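Local coordinates for dTDP-4-dehydrorhamnose reductase (Bacillus anthracis, PDB 3SC6), which probably catalyses the NADPH-dependent reduction of dTDP-4-dehydrorhamnose to dTDP-L-rhamnose, the final step in making this activated sugar, at residues T67-A72 and P126-G131; I82-A87 and K134-Q139; T153-G158 and K253-Q258. All coordinates share one frame; numbering follows the deposited sequence.

Contact 1 (T67-A72 and P126-G131); sequences TKVDQA and PINIYG. With NAP (NADP nicotinamide-adenine-dinucleotide phosphate), chain G.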
loop_
_atom_site.group_PDB
_atom_site.type_symbol
_atom_site.label_atom_id
_atom_site.label_comp_id
_atom_site.label_asym_id
_atom_site.label_seq_id
_atom_site.Cartn_x
_atom_site.Cartn_y
_atom_site.Cartn_z
ATOM N N THR A 67 9.619 1.823 2.613
ATOM C CA THR A 67 9.072 2.269 1.331
ATOM C C THR A 67 9.928 3.267 0.547
ATOM O O THR A 67 9.393 4.160 -0.113
ATOM C CB THR A 67 7.691 2.906 1.550
ATOM O OG1 THR A 67 7.826 4.073 2.369
ATOM C CG2 THR A 67 6.749 1.914 2.222
ATOM N N LYS A 68 11.248 3.115 0.610
ATOM C CA LYS A 68 12.158 4.008 -0.111
ATOM C C LYS A 68 12.656 3.263 -1.347
ATOM O O LYS A 68 13.797 2.799 -1.404
ATOM C CB LYS A 68 13.302 4.450 0.794
ATOM C CG LYS A 68 12.809 5.183 2.034
ATOM C CD LYS A 68 13.935 5.620 2.945
ATOM C CE LYS A 68 13.382 6.329 4.169
ATOM N NZ LYS A 68 14.460 6.779 5.089
ATOM N N VAL A 69 11.761 3.159 -2.326
ATOM C CA VAL A 69 12.009 2.472 -3.594
ATOM C C VAL A 69 13.399 2.697 -4.185
ATOM O O VAL A 69 14.137 1.742 -4.413
ATOM C CB VAL A 69 10.946 2.868 -4.650
ATOM C CG1 VAL A 69 11.214 2.159 -5.962
ATOM C CG2 VAL A 69 9.549 2.532 -4.156
ATOM N N ASP A 70 13.748 3.955 -4.430
ATOM C CA ASP A 70 15.054 4.302 -5.004
ATOM C C ASP A 70 16.253 3.943 -4.139
ATOM O O ASP A 70 17.201 3.314 -4.615
ATOM C CB ASP A 70 15.118 5.799 -5.323
ATOM C CG ASP A 70 14.126 6.212 -6.382
ATOM O OD1 ASP A 70 13.924 7.429 -6.570
ATOM O OD2 ASP A 70 13.535 5.318 -7.017
ATOM N N GLN A 71 16.216 4.342 -2.874
ATOM C CA GLN A 71 17.322 4.063 -1.966
ATOM C C GLN A 71 17.429 2.566 -1.646
ATOM O O GLN A 71 18.468 2.097 -1.177
ATOM C CB GLN A 71 17.187 4.913 -0.698
ATOM C CG GLN A 71 18.344 4.783 0.283
ATOM C CD GLN A 71 18.184 5.686 1.493
ATOM O OE1 GLN A 71 19.060 5.744 2.356
ATOM N NE2 GLN A 71 17.065 6.407 1.556
ATOM N N ALA A 72 16.357 1.824 -1.916
ATOM C CA ALA A 72 16.328 0.385 -1.669
ATOM C C ALA A 72 17.430 -0.310 -2.466
ATOM O O ALA A 72 17.983 -1.314 -2.025
ATOM C CB ALA A 72 14.969 -0.186 -2.047
ATOM N N PRO A 126 9.516 -9.991 -9.207
ATOM C CA PRO A 126 9.923 -8.687 -8.691
ATOM C C PRO A 126 10.795 -7.921 -9.668
ATOM O O PRO A 126 11.787 -8.457 -10.163
ATOM C CB PRO A 126 10.702 -9.043 -7.430
ATOM C CG PRO A 126 10.080 -10.300 -6.960
ATOM C CD PRO A 126 9.664 -11.050 -8.192
ATOM N N ILE A 127 10.429 -6.669 -9.921
ATOM C CA ILE A 127 11.162 -5.812 -10.851
ATOM C C ILE A 127 12.323 -5.024 -10.213
ATOM O O ILE A 127 13.253 -4.620 -10.913
ATOM C CB ILE A 127 10.181 -4.826 -11.535
ATOM C CG1 ILE A 127 10.863 -4.060 -12.673
ATOM C CG2 ILE A 127 9.568 -3.883 -10.505
ATOM C CD1 ILE A 127 9.928 -3.120 -13.408
ATOM N N ASN A 128 12.273 -4.811 -8.899
ATOM C CA ASN A 128 13.325 -4.066 -8.194
ATOM C C ASN A 128 13.521 -4.573 -6.767
ATOM O O ASN A 128 12.758 -5.410 -6.303
ATOM C CB ASN A 128 12.996 -2.569 -8.203
ATOM C CG ASN A 128 11.682 -2.248 -7.508
ATOM O OD1 ASN A 128 11.157 -3.049 -6.738
ATOM N ND2 ASN A 128 11.169 -1.051 -7.752
ATOM N N ILE A 129 14.533 -4.063 -6.067
ATOM C CA ILE A 129 14.805 -4.502 -4.684
ATOM C C ILE A 129 13.592 -4.383 -3.769
ATOM O O ILE A 129 13.314 -5.291 -2.992
ATOM C CB ILE A 129 16.017 -3.784 -4.069
ATOM C CG1 ILE A 129 17.286 -4.150 -4.836
ATOM C CG2 ILE A 129 16.214 -4.216 -2.632
ATOM C CD1 ILE A 129 17.610 -5.634 -4.798
ATOM N N TYR A 130 12.880 -3.265 -3.842
ATOM C CA TYR A 130 11.694 -3.079 -3.010
ATOM C C TYR A 130 10.692 -4.189 -3.264
ATOM O O TYR A 130 10.209 -4.830 -2.326
ATOM C CB TYR A 130 11.056 -1.721 -3.282
ATOM C CG TYR A 130 9.698 -1.513 -2.635
ATOM C CD1 TYR A 130 9.575 -1.112 -1.310
ATOM C CD2 TYR A 130 8.537 -1.662 -3.381
ATOM C CE1 TYR A 130 8.324 -0.907 -0.740
ATOM C CE2 TYR A 130 7.295 -1.456 -2.828
ATOM C CZ TYR A 130 7.187 -1.079 -1.514
ATOM O OH TYR A 130 5.932 -0.878 -0.986
ATOM N N GLY A 131 10.392 -4.419 -4.539
ATOM C CA GLY A 131 9.446 -5.456 -4.925
ATOM C C GLY A 131 9.871 -6.840 -4.473
ATOM O O GLY A 131 9.043 -7.630 -4.014
HETATM P PA NAP G . 5.067 4.688 4.873
HETATM O O1A NAP G . 6.557 4.664 4.635
HETATM O O2A NAP G . 4.395 5.999 5.223
HETATM O O5B NAP G . 4.698 3.620 6.019
HETATM C C5B NAP G . 5.648 2.680 6.514
HETATM C C4B NAP G . 5.862 2.933 8.002
HETATM O O4B NAP G . 6.626 1.860 8.575
HETATM C C3B NAP G . 6.629 4.229 8.260
HETATM O O3B NAP G . 5.902 5.109 9.122
HETATM C C2B NAP G . 7.909 3.785 8.929
HETATM O O2B NAP G . 8.347 4.710 9.923
HETATM C C1B NAP G . 7.528 2.433 9.521
HETATM N N9A NAP G . 8.718 1.602 9.847
HETATM C C8A NAP G . 9.942 1.659 9.289
HETATM N N7A NAP G . 10.740 0.754 9.899
HETATM C C5A NAP G . 10.009 0.140 10.848
HETATM C C6A NAP G . 10.288 -0.919 11.846
HETATM N N6A NAP G . 11.516 -1.487 11.926
HETATM N N1A NAP G . 9.284 -1.307 12.665
HETATM C C2A NAP G . 8.066 -0.739 12.578
HETATM N N3A NAP G . 7.794 0.229 11.678
HETATM C C4A NAP G . 8.740 0.681 10.814
HETATM O O3 NAP G . 4.334 4.051 3.582
HETATM P PN NAP G . 2.789 3.563 3.593
HETATM O O1N NAP G . 2.223 3.800 2.213
HETATM O O2N NAP G . 2.079 4.097 4.812
HETATM O O5D NAP G . 2.930 1.977 3.796
HETATM C C5D NAP G . 1.796 1.122 3.650
HETATM C C4D NAP G . 2.192 -0.184 2.963
HETATM O O4D NAP G . 1.773 -0.168 1.589
HETATM C C3D NAP G . 3.699 -0.429 2.968
HETATM O O3D NAP G . 3.987 -1.709 3.537
HETATM C C2D NAP G . 4.120 -0.387 1.515
HETATM O O2D NAP G . 5.116 -1.377 1.259
HETATM C C1D NAP G . 2.829 -0.646 0.745
HETATM N N1N NAP G . 2.783 0.014 -0.568
HETATM C C2N NAP G . 2.877 1.352 -0.656
HETATM C C3N NAP G . 2.831 1.992 -1.894
HETATM C C7N NAP G . 2.942 3.492 -1.957
HETATM O O7N NAP G . 3.145 4.114 -0.924
HETATM N N7N NAP G . 2.817 4.123 -3.123
HETATM C C4N NAP G . 2.679 1.226 -3.046
HETATM C C5N NAP G . 2.578 -0.151 -2.930
HETATM C C6N NAP G . 2.630 -0.737 -1.670
HETATM P P2B NAP G . 9.612 5.672 9.651
HETATM O O1X NAP G . 9.557 6.640 10.808
HETATM O O2X NAP G . 10.808 4.750 9.672
HETATM O O3X NAP G . 9.334 6.288 8.302
#
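The Tyr-x-x-x-Lys signature of the short-chain dehydrogenase/reductase family starts at Tyr-130, whose ring lies against Val-69 and Thr-67 at the NADP site. The evidence for apolar packing is geometric: Val-69 CG2 stands over one ring face, offset toward the rim, 4.3 Å from Tyr-130 CG, while Thr-67 CA approaches Tyr-130 CE1 obliquely at 3.9 Å. With CG anti to the backbone N (chi1 171°), the Tyr-130 ring is carried toward Val-69 and Thr-67. Farther from the cofactor, Ala-72 CB lies 4.3 Å from Ile-129 CB and the Ala-72 carbonyl oxygen touches Ile-129 CG2. Val-69 CG1 meets Asn-128 ND2 at 3.7 Å, the two side chains crossing at about a right angle. Asn-128 is the N-cap of helix 129-144: its OD1 accepts from Gly-131 N at 2.7 Å, a fairly straight capping bond (163° at the hydrogen) that satisfies an N-H of the helix's first turn. Each segment also contributes a bond to NADP. Tyr-130 OH is hydrogen-bonded to the ribose hydroxyl O2D, near the ring plane, although the modelled length is too short to be trusted at 2.65 Å resolution. From the other segment, Thr-67 OG1 donates to the phosphate oxygen O1A at 2.7 Å.

Contact 2 (I82-A87 and K134-Q139); sequences INAIGA and KYAGEQ. With NAP (NADP nicotinamide-adenine-dinucleotide phosphate), chain G.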
loop_
_atom_site.group_PDB
_atom_site.type_symbol
_atom_site.label_atom_id
_atom_site.label_comp_id
_atom_site.label_asym_id
_atom_site.label_seq_id
_atom_site.Cartn_x
_atom_site.Cartn_y
_atom_site.Cartn_z
ATOM N N ILE A 82 13.798 -5.210 7.058
ATOM C CA ILE A 82 12.500 -4.623 7.375
ATOM C C ILE A 82 11.327 -5.325 6.708
ATOM O O ILE A 82 10.442 -5.814 7.387
ATOM C CB ILE A 82 12.420 -3.128 6.975
ATOM C CG1 ILE A 82 13.472 -2.301 7.715
ATOM C CG2 ILE A 82 11.031 -2.569 7.293
ATOM C CD1 ILE A 82 13.317 -2.332 9.205
ATOM N N ASN A 83 11.330 -5.367 5.378
ATOM C CA ASN A 83 10.251 -5.991 4.611
ATOM C C ASN A 83 10.122 -7.512 4.660
ATOM O O ASN A 83 9.002 -8.033 4.704
ATOM C CB ASN A 83 10.315 -5.536 3.148
ATOM C CG ASN A 83 10.040 -4.046 2.979
ATOM O OD1 ASN A 83 9.596 -3.378 3.908
ATOM N ND2 ASN A 83 10.264 -3.536 1.777
ATOM N N ALA A 84 11.244 -8.220 4.637
ATOM C CA ALA A 84 11.214 -9.681 4.673
ATOM C C ALA A 84 11.237 -10.221 6.104
ATOM O O ALA A 84 10.232 -10.752 6.596
ATOM C CB ALA A 84 12.378 -10.242 3.882
ATOM N N ILE A 85 12.388 -10.085 6.765
ATOM C CA ILE A 85 12.556 -10.558 8.136
ATOM C C ILE A 85 11.478 -9.978 9.039
ATOM O O ILE A 85 10.954 -10.662 9.914
ATOM C CB ILE A 85 13.967 -10.221 8.696
ATOM C CG1 ILE A 85 15.054 -10.856 7.821
ATOM C CG2 ILE A 85 14.115 -10.705 10.131
ATOM C CD1 ILE A 85 14.931 -12.353 7.692
ATOM N N GLY A 86 11.134 -8.719 8.815
ATOM C CA GLY A 86 10.111 -8.057 9.613
ATOM C C GLY A 86 8.757 -8.734 9.502
ATOM O O GLY A 86 8.059 -8.911 10.497
ATOM N N ALA A 87 8.379 -9.112 8.285
ATOM C CA ALA A 87 7.102 -9.780 8.057
ATOM C C ALA A 87 7.144 -11.179 8.655
ATOM O O ALA A 87 6.131 -11.709 9.111
ATOM C CB ALA A 87 6.802 -9.851 6.561
ATOM N N LYS A 134 9.538 -7.303 -0.501
ATOM C CA LYS A 134 8.210 -7.615 0.011
ATOM C C LYS A 134 7.688 -8.955 -0.490
ATOM O O LYS A 134 6.863 -9.577 0.171
ATOM C CB LYS A 134 7.198 -6.481 -0.133
ATOM C CG LYS A 134 7.652 -5.233 0.611
ATOM C CD LYS A 134 6.548 -4.229 0.824
ATOM C CE LYS A 134 5.499 -4.828 1.773
ATOM N NZ LYS A 134 4.377 -3.925 2.113
ATOM N N TYR A 135 8.153 -9.409 -1.647
ATOM C CA TYR A 135 7.707 -10.705 -2.138
ATOM C C TYR A 135 8.244 -11.737 -1.154
ATOM O O TYR A 135 7.539 -12.678 -0.788
ATOM C CB TYR A 135 8.164 -10.977 -3.571
ATOM C CG TYR A 135 7.865 -12.387 -4.028
ATOM C CD1 TYR A 135 6.567 -12.786 -4.317
ATOM C CD2 TYR A 135 8.894 -13.302 -4.240
ATOM C CE1 TYR A 135 6.294 -14.079 -4.739
ATOM C CE2 TYR A 135 8.633 -14.590 -4.676
ATOM C CZ TYR A 135 7.329 -14.973 -4.926
ATOM O OH TYR A 135 7.051 -16.255 -5.364
ATOM N N ALA A 136 9.486 -11.533 -0.708
ATOM C CA ALA A 136 10.121 -12.423 0.251
ATOM C C ALA A 136 9.295 -12.340 1.526
ATOM O O ALA A 136 9.130 -13.323 2.244
ATOM C CB ALA A 136 11.561 -11.998 0.514
ATOM N N GLY A 137 8.781 -11.146 1.802
ATOM C CA GLY A 137 7.952 -10.915 2.978
ATOM C C GLY A 137 6.671 -11.723 2.867
ATOM O O GLY A 137 6.270 -12.381 3.825
ATOM N N GLU A 138 6.033 -11.682 1.696
ATOM C CA GLU A 138 4.793 -12.427 1.467
ATOM C C GLU A 138 5.002 -13.917 1.674
ATOM O O GLU A 138 4.160 -14.593 2.269
ATOM C CB GLU A 138 4.276 -12.226 0.045
ATOM C CG GLU A 138 3.878 -10.814 -0.324
ATOM C CD GLU A 138 3.438 -10.717 -1.776
ATOM O OE1 GLU A 138 3.561 -11.726 -2.503
ATOM O OE2 GLU A 138 2.990 -9.636 -2.199
ATOM N N GLN A 139 6.122 -14.433 1.170
ATOM C CA GLN A 139 6.416 -15.852 1.310
ATOM C C GLN A 139 6.552 -16.272 2.775
ATOM O O GLN A 139 6.015 -17.310 3.150
ATOM C CB GLN A 139 7.635 -16.259 0.479
ATOM C CG GLN A 139 7.458 -16.049 -1.033
ATOM C CD GLN A 139 6.308 -16.869 -1.638
ATOM O OE1 GLN A 139 5.732 -17.741 -0.990
ATOM N NE2 GLN A 139 5.995 -16.596 -2.895
HETATM P PA NAP G . 5.067 4.688 4.873
HETATM O O1A NAP G . 6.557 4.664 4.635
HETATM O O2A NAP G . 4.395 5.999 5.223
HETATM O O5B NAP G . 4.698 3.620 6.019
HETATM C C5B NAP G . 5.648 2.680 6.514
HETATM C C4B NAP G . 5.862 2.933 8.002
HETATM O O4B NAP G . 6.626 1.860 8.575
HETATM C C3B NAP G . 6.629 4.229 8.260
HETATM O O3B NAP G . 5.902 5.109 9.122
HETATM C C2B NAP G . 7.909 3.785 8.929
HETATM O O2B NAP G . 8.347 4.710 9.923
HETATM C C1B NAP G . 7.528 2.433 9.521
HETATM N N9A NAP G . 8.718 1.602 9.847
HETATM C C8A NAP G . 9.942 1.659 9.289
HETATM N N7A NAP G . 10.740 0.754 9.899
HETATM C C5A NAP G . 10.009 0.140 10.848
HETATM C C6A NAP G . 10.288 -0.919 11.846
HETATM N N6A NAP G . 11.516 -1.487 11.926
HETATM N N1A NAP G . 9.284 -1.307 12.665
HETATM C C2A NAP G . 8.066 -0.739 12.578
HETATM N N3A NAP G . 7.794 0.229 11.678
HETATM C C4A NAP G . 8.740 0.681 10.814
HETATM O O3 NAP G . 4.334 4.051 3.582
HETATM P PN NAP G . 2.789 3.563 3.593
HETATM O O1N NAP G . 2.223 3.800 2.213
HETATM O O2N NAP G . 2.079 4.097 4.812
HETATM O O5D NAP G . 2.930 1.977 3.796
HETATM C C5D NAP G . 1.796 1.122 3.650
HETATM C C4D NAP G . 2.192 -0.184 2.963
HETATM O O4D NAP G . 1.773 -0.168 1.589
HETATM C C3D NAP G . 3.699 -0.429 2.968
HETATM O O3D NAP G . 3.987 -1.709 3.537
HETATM C C2D NAP G . 4.120 -0.387 1.515
HETATM O O2D NAP G . 5.116 -1.377 1.259
HETATM C C1D NAP G . 2.829 -0.646 0.745
HETATM N N1N NAP G . 2.783 0.014 -0.568
HETATM C C2N NAP G . 2.877 1.352 -0.656
HETATM C C3N NAP G . 2.831 1.992 -1.894
HETATM C C7N NAP G . 2.942 3.492 -1.957
HETATM O O7N NAP G . 3.145 4.114 -0.924
HETATM N N7N NAP G . 2.817 4.123 -3.123
HETATM C C4N NAP G . 2.679 1.226 -3.046
HETATM C C5N NAP G . 2.578 -0.151 -2.930
HETATM C C6N NAP G . 2.630 -0.737 -1.670
HETATM P P2B NAP G . 9.612 5.672 9.651
HETATM O O1X NAP G . 9.557 6.640 10.808
HETATM O O2X NAP G . 10.808 4.750 9.672
HETATM O O3X NAP G . 9.334 6.288 8.302
#
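Ala-84 and Gly-137 mark the close backbone approach, their CA atoms 3.9 Å apart. The axes of the two short helical segments come within 7.2 Å and run nearly parallel, 11° apart. Gly-137 lets the backbones close in: a CB there would clash with Asn-83 O. Apolar contact is made by two methyl groups, Ala-84 CB meeting Ala-136 CB at 3.9 Å. Van der Waals contacts add to it: Ala-87 CB rests against the Gly-137 carbonyl oxygen, and Asn-83 lies across the aliphatic part of Lys-134, ND2 being 3.3 Å from Lys-134 CG. One CA-H...O contact joins the backbones, from Gly-137 CA to Asn-83 O at 3.5 Å, with an angle of 128° at the hydrogen. These helices, 76-97 and 129-144, belong to consecutive beta-alpha-beta crossovers of the Rossmann fold and pack side by side against its parallel sheet, where Tyr-103 of strand 100-106 touches Ala-87 and Lys-134. Among the polar interactions, the Asn-83 amide has both ends engaged: OD1 accepts from Tyr-66 N, and ND2 is hydrogen-bonded to Ser-133 OG. Past Asn-83 the lysine chain bends at chi3 (66°), which sets the course of CE. Lys-134 NZ donates to the ribose hydroxyls O3D and O2D of NADP at 2.7 Å and 2.8 Å respectively, though its modelled position is less certain.

Contact 3 (T153-G158 and K253-Q258); sequences TSWLYG and KYSIFQ. With NAP (NADP nicotinamide-adenine-dinucleotide phosphate), chain G.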
loop_
_atom_site.group_PDB
_atom_site.type_symbol
_atom_site.label_atom_id
_atom_site.label_comp_id
_atom_site.label_asym_id
_atom_site.label_seq_id
_atom_site.Cartn_x
_atom_site.Cartn_y
_atom_site.Cartn_z
ATOM N N THR A 153 -1.378 -3.412 -3.183
ATOM C CA THR A 153 -1.969 -2.159 -3.621
ATOM C C THR A 153 -0.902 -1.422 -4.428
ATOM O O THR A 153 0.189 -1.958 -4.626
ATOM C CB THR A 153 -2.425 -1.303 -2.441
ATOM O OG1 THR A 153 -3.133 -0.155 -2.923
ATOM C CG2 THR A 153 -1.231 -0.879 -1.590
ATOM N N SER A 154 -1.200 -0.204 -4.887
ATOM C CA SER A 154 -0.233 0.570 -5.680
ATOM C C SER A 154 -0.593 2.045 -5.809
ATOM O O SER A 154 -1.775 2.399 -5.765
ATOM C CB SER A 154 -0.176 -0.006 -7.090
ATOM O OG SER A 154 -1.450 0.081 -7.714
ATOM N N TRP A 155 0.420 2.909 -5.971
ATOM C CA TRP A 155 0.159 4.345 -6.124
ATOM C C TRP A 155 -0.771 4.811 -5.023
ATOM O O TRP A 155 -1.765 5.491 -5.264
ATOM C CB TRP A 155 -0.457 4.549 -7.506
ATOM C CG TRP A 155 0.517 4.340 -8.634
ATOM C CD1 TRP A 155 1.343 3.271 -8.822
ATOM C CD2 TRP A 155 0.569 5.090 -9.856
ATOM N NE1 TRP A 155 2.021 3.395 -10.006
ATOM C CE2 TRP A 155 1.546 4.490 -10.673
ATOM C CE3 TRP A 155 -0.079 6.240 -10.313
ATOM C CZ2 TRP A 155 1.889 4.999 -11.921
ATOM C CZ3 TRP A 155 0.266 6.747 -11.550
ATOM C CH2 TRP A 155 1.241 6.124 -12.342
ATOM N N LEU A 156 -0.417 4.431 -3.803
ATOM C CA LEU A 156 -1.185 4.763 -2.622
ATOM C C LEU A 156 -0.906 6.194 -2.153
ATOM O O LEU A 156 0.240 6.642 -2.166
ATOM C CB LEU A 156 -0.828 3.758 -1.522
ATOM C CG LEU A 156 -1.573 3.801 -0.194
ATOM C CD1 LEU A 156 -3.058 3.578 -0.422
ATOM C CD2 LEU A 156 -1.017 2.740 0.734
ATOM N N TYR A 157 -1.960 6.909 -1.755
ATOM C CA TYR A 157 -1.833 8.286 -1.273
ATOM C C TYR A 157 -2.995 8.558 -0.327
ATOM O O TYR A 157 -4.114 8.108 -0.580
ATOM C CB TYR A 157 -1.872 9.288 -2.425
ATOM C CG TYR A 157 -3.199 9.361 -3.140
ATOM C CD1 TYR A 157 -3.498 8.509 -4.190
ATOM C CD2 TYR A 157 -4.146 10.307 -2.772
ATOM C CE1 TYR A 157 -4.718 8.587 -4.844
ATOM C CE2 TYR A 157 -5.359 10.397 -3.415
ATOM C CZ TYR A 157 -5.646 9.538 -4.449
ATOM O OH TYR A 157 -6.862 9.634 -5.087
ATOM N N GLY A 158 -2.739 9.297 0.751
ATOM C CA GLY A 158 -3.785 9.613 1.729
ATOM C C GLY A 158 -3.755 11.030 2.274
ATOM O O GLY A 158 -3.056 11.897 1.754
ATOM N N LYS A 253 6.241 -0.116 -16.710
ATOM C CA LYS A 253 5.555 0.789 -17.619
ATOM C C LYS A 253 4.039 0.591 -17.524
ATOM O O LYS A 253 3.268 1.404 -18.035
ATOM C CB LYS A 253 6.065 0.624 -19.054
ATOM C CG LYS A 253 7.547 0.962 -19.195
ATOM C CD LYS A 253 8.044 0.854 -20.628
ATOM C CE LYS A 253 9.519 1.230 -20.724
ATOM N NZ LYS A 253 10.039 1.166 -22.119
ATOM N N TYR A 254 3.627 -0.488 -16.855
ATOM C CA TYR A 254 2.212 -0.811 -16.668
ATOM C C TYR A 254 1.993 -1.491 -15.318
ATOM O O TYR A 254 2.108 -2.710 -15.209
ATOM C CB TYR A 254 1.697 -1.746 -17.766
ATOM C CG TYR A 254 1.777 -1.205 -19.173
ATOM C CD1 TYR A 254 2.888 -1.454 -19.972
ATOM C CD2 TYR A 254 0.734 -0.461 -19.711
ATOM C CE1 TYR A 254 2.964 -0.968 -21.271
ATOM C CE2 TYR A 254 0.798 0.031 -21.010
ATOM C CZ TYR A 254 1.917 -0.226 -21.783
ATOM O OH TYR A 254 1.990 0.257 -23.069
ATOM N N SER A 255 1.675 -0.705 -14.295
ATOM C CA SER A 255 1.434 -1.242 -12.957
ATOM C C SER A 255 -0.068 -1.275 -12.680
ATOM O O SER A 255 -0.612 -0.396 -12.012
ATOM C CB SER A 255 2.153 -0.399 -11.905
ATOM O OG SER A 255 1.715 0.951 -11.920
ATOM N N ILE A 256 -0.728 -2.303 -13.204
ATOM C CA ILE A 256 -2.166 -2.469 -13.037
ATOM C C ILE A 256 -2.502 -3.884 -12.593
ATOM O O ILE A 256 -1.847 -4.842 -13.009
ATOM C CB ILE A 256 -2.898 -2.221 -14.377
ATOM C CG1 ILE A 256 -2.556 -0.839 -14.932
ATOM C CG2 ILE A 256 -4.404 -2.375 -14.207
ATOM C CD1 ILE A 256 -3.224 -0.545 -16.254
ATOM N N PHE A 257 -3.517 -4.018 -11.744
ATOM C CA PHE A 257 -3.930 -5.327 -11.266
ATOM C C PHE A 257 -5.279 -5.709 -11.837
ATOM O O PHE A 257 -6.054 -4.852 -12.274
ATOM C CB PHE A 257 -4.164 -5.358 -9.750
ATOM C CG PHE A 257 -2.970 -5.065 -8.907
ATOM C CD1 PHE A 257 -1.884 -5.917 -8.909
ATOM C CD2 PHE A 257 -3.007 -4.040 -7.982
ATOM C CE1 PHE A 257 -0.804 -5.679 -8.087
ATOM C CE2 PHE A 257 -1.937 -3.804 -7.151
ATOM C CZ PHE A 257 -0.834 -4.629 -7.201
ATOM N N GLN A 258 -5.551 -7.013 -11.823
ATOM C CA GLN A 258 -6.817 -7.544 -12.281
ATOM C C GLN A 258 -7.430 -7.842 -10.924
ATOM O O GLN A 258 -6.768 -8.416 -10.061
ATOM C CB GLN A 258 -6.682 -8.805 -13.133
ATOM C CG GLN A 258 -5.882 -8.611 -14.406
ATOM C CD GLN A 258 -5.844 -9.852 -15.285
ATOM O OE1 GLN A 258 -5.093 -9.906 -16.252
ATOM N NE2 GLN A 258 -6.648 -10.852 -14.949
HETATM P PA NAP G . 5.067 4.688 4.873
HETATM O O1A NAP G . 6.557 4.664 4.635
HETATM O O2A NAP G . 4.395 5.999 5.223
HETATM O O5B NAP G . 4.698 3.620 6.019
HETATM C C5B NAP G . 5.648 2.680 6.514
HETATM C C4B NAP G . 5.862 2.933 8.002
HETATM O O4B NAP G . 6.626 1.860 8.575
HETATM C C3B NAP G . 6.629 4.229 8.260
HETATM O O3B NAP G . 5.902 5.109 9.122
HETATM C C2B NAP G . 7.909 3.785 8.929
HETATM O O2B NAP G . 8.347 4.710 9.923
HETATM C C1B NAP G . 7.528 2.433 9.521
HETATM N N9A NAP G . 8.718 1.602 9.847
HETATM C C8A NAP G . 9.942 1.659 9.289
HETATM N N7A NAP G . 10.740 0.754 9.899
HETATM C C5A NAP G . 10.009 0.140 10.848
HETATM C C6A NAP G . 10.288 -0.919 11.846
HETATM N N6A NAP G . 11.516 -1.487 11.926
HETATM N N1A NAP G . 9.284 -1.307 12.665
HETATM C C2A NAP G . 8.066 -0.739 12.578
HETATM N N3A NAP G . 7.794 0.229 11.678
HETATM C C4A NAP G . 8.740 0.681 10.814
HETATM O O3 NAP G . 4.334 4.051 3.582
HETATM P PN NAP G . 2.789 3.563 3.593
HETATM O O1N NAP G . 2.223 3.800 2.213
HETATM O O2N NAP G . 2.079 4.097 4.812
HETATM O O5D NAP G . 2.930 1.977 3.796
HETATM C C5D NAP G . 1.796 1.122 3.650
HETATM C C4D NAP G . 2.192 -0.184 2.963
HETATM O O4D NAP G . 1.773 -0.168 1.589
HETATM C C3D NAP G . 3.699 -0.429 2.968
HETATM O O3D NAP G . 3.987 -1.709 3.537
HETATM C C2D NAP G . 4.120 -0.387 1.515
HETATM O O2D NAP G . 5.116 -1.377 1.259
HETATM C C1D NAP G . 2.829 -0.646 0.745
HETATM N N1N NAP G . 2.783 0.014 -0.568
HETATM C C2N NAP G . 2.877 1.352 -0.656
HETATM C C3N NAP G . 2.831 1.992 -1.894
HETATM C C7N NAP G . 2.942 3.492 -1.957
HETATM O O7N NAP G . 3.145 4.114 -0.924
HETATM N N7N NAP G . 2.817 4.123 -3.123
HETATM C C4N NAP G . 2.679 1.226 -3.046
HETATM C C5N NAP G . 2.578 -0.151 -2.930
HETATM C C6N NAP G . 2.630 -0.737 -1.670
HETATM P P2B NAP G . 9.612 5.672 9.651
HETATM O O1X NAP G . 9.557 6.640 10.808
HETATM O O2X NAP G . 10.808 4.750 9.672
HETATM O O3X NAP G . 9.334 6.288 8.302
#
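The backbones of Thr-153 to Trp-155 and Ser-255 to Phe-257 stay well apart, with CA atoms 7.7 Å from each other at Ser-154 and Ser-255, so side chains bridge the gap. Phe-257 presents a ring edge: CE2 lies 3.8 Å from Thr-153 C, which sits close to the ring plane, and 4.0 Å from Ser-154 OG, which approaches obliquely. Ser-255 OG lies 3.1 Å from Trp-155 NE1, oblique to the indole; its hydrogen bond goes to Ile-185 O. Beyond the two segments, Trp-155 stacks on Trp-220 and the Phe-257 ring meets that of His-211. Trp-155 has left-handed backbone torsions (phi 50°, psi 49°) at the break in strand 148-157, just before Leu-156 and Tyr-157 resume it. There the chain turns past the nicotinamide, with Thr-153 O 3.4 Å from NADP C5N and Ser-154 CA 4.0 Å from C4N. Thr-153 CG2 is in van der Waals contact with C6N, while its OG1 is held by Val-212 O. The loop before helix 260-264 therefore packs against Thr-153, Ser-154 and Trp-155 at that break. Because C4N is the carbon that exchanges hydride in NADP chemistry, the closeness of Thr-153 and Ser-154 to the nicotinamide is consistent with 153-158 lining the reaction site, with the loop packed behind it.

How the contacts relate
Following the chain, 67-72 opens contact 1 and 82-87 opens contact 2 before either is closed; 126-131 then closes the first loop and 134-139 the second, so the two contacts cross. They share helix 129-144 and touch, with Tyr-130 CD1 4.0 Å from Asn-83 ND2. Together they join the short helix 69-72 and helix 76-97 to one later helix. Contact 3 follows in series: strand 148-157 comes straight after helix 129-144. The loop segment 253-258 closes contact 3 95 residues on, tying the sheet to a late loop. Contact 3 touches neither of the others, its nearest atoms lying about 6 Å from contact 1, yet all three reach the same NADP molecule.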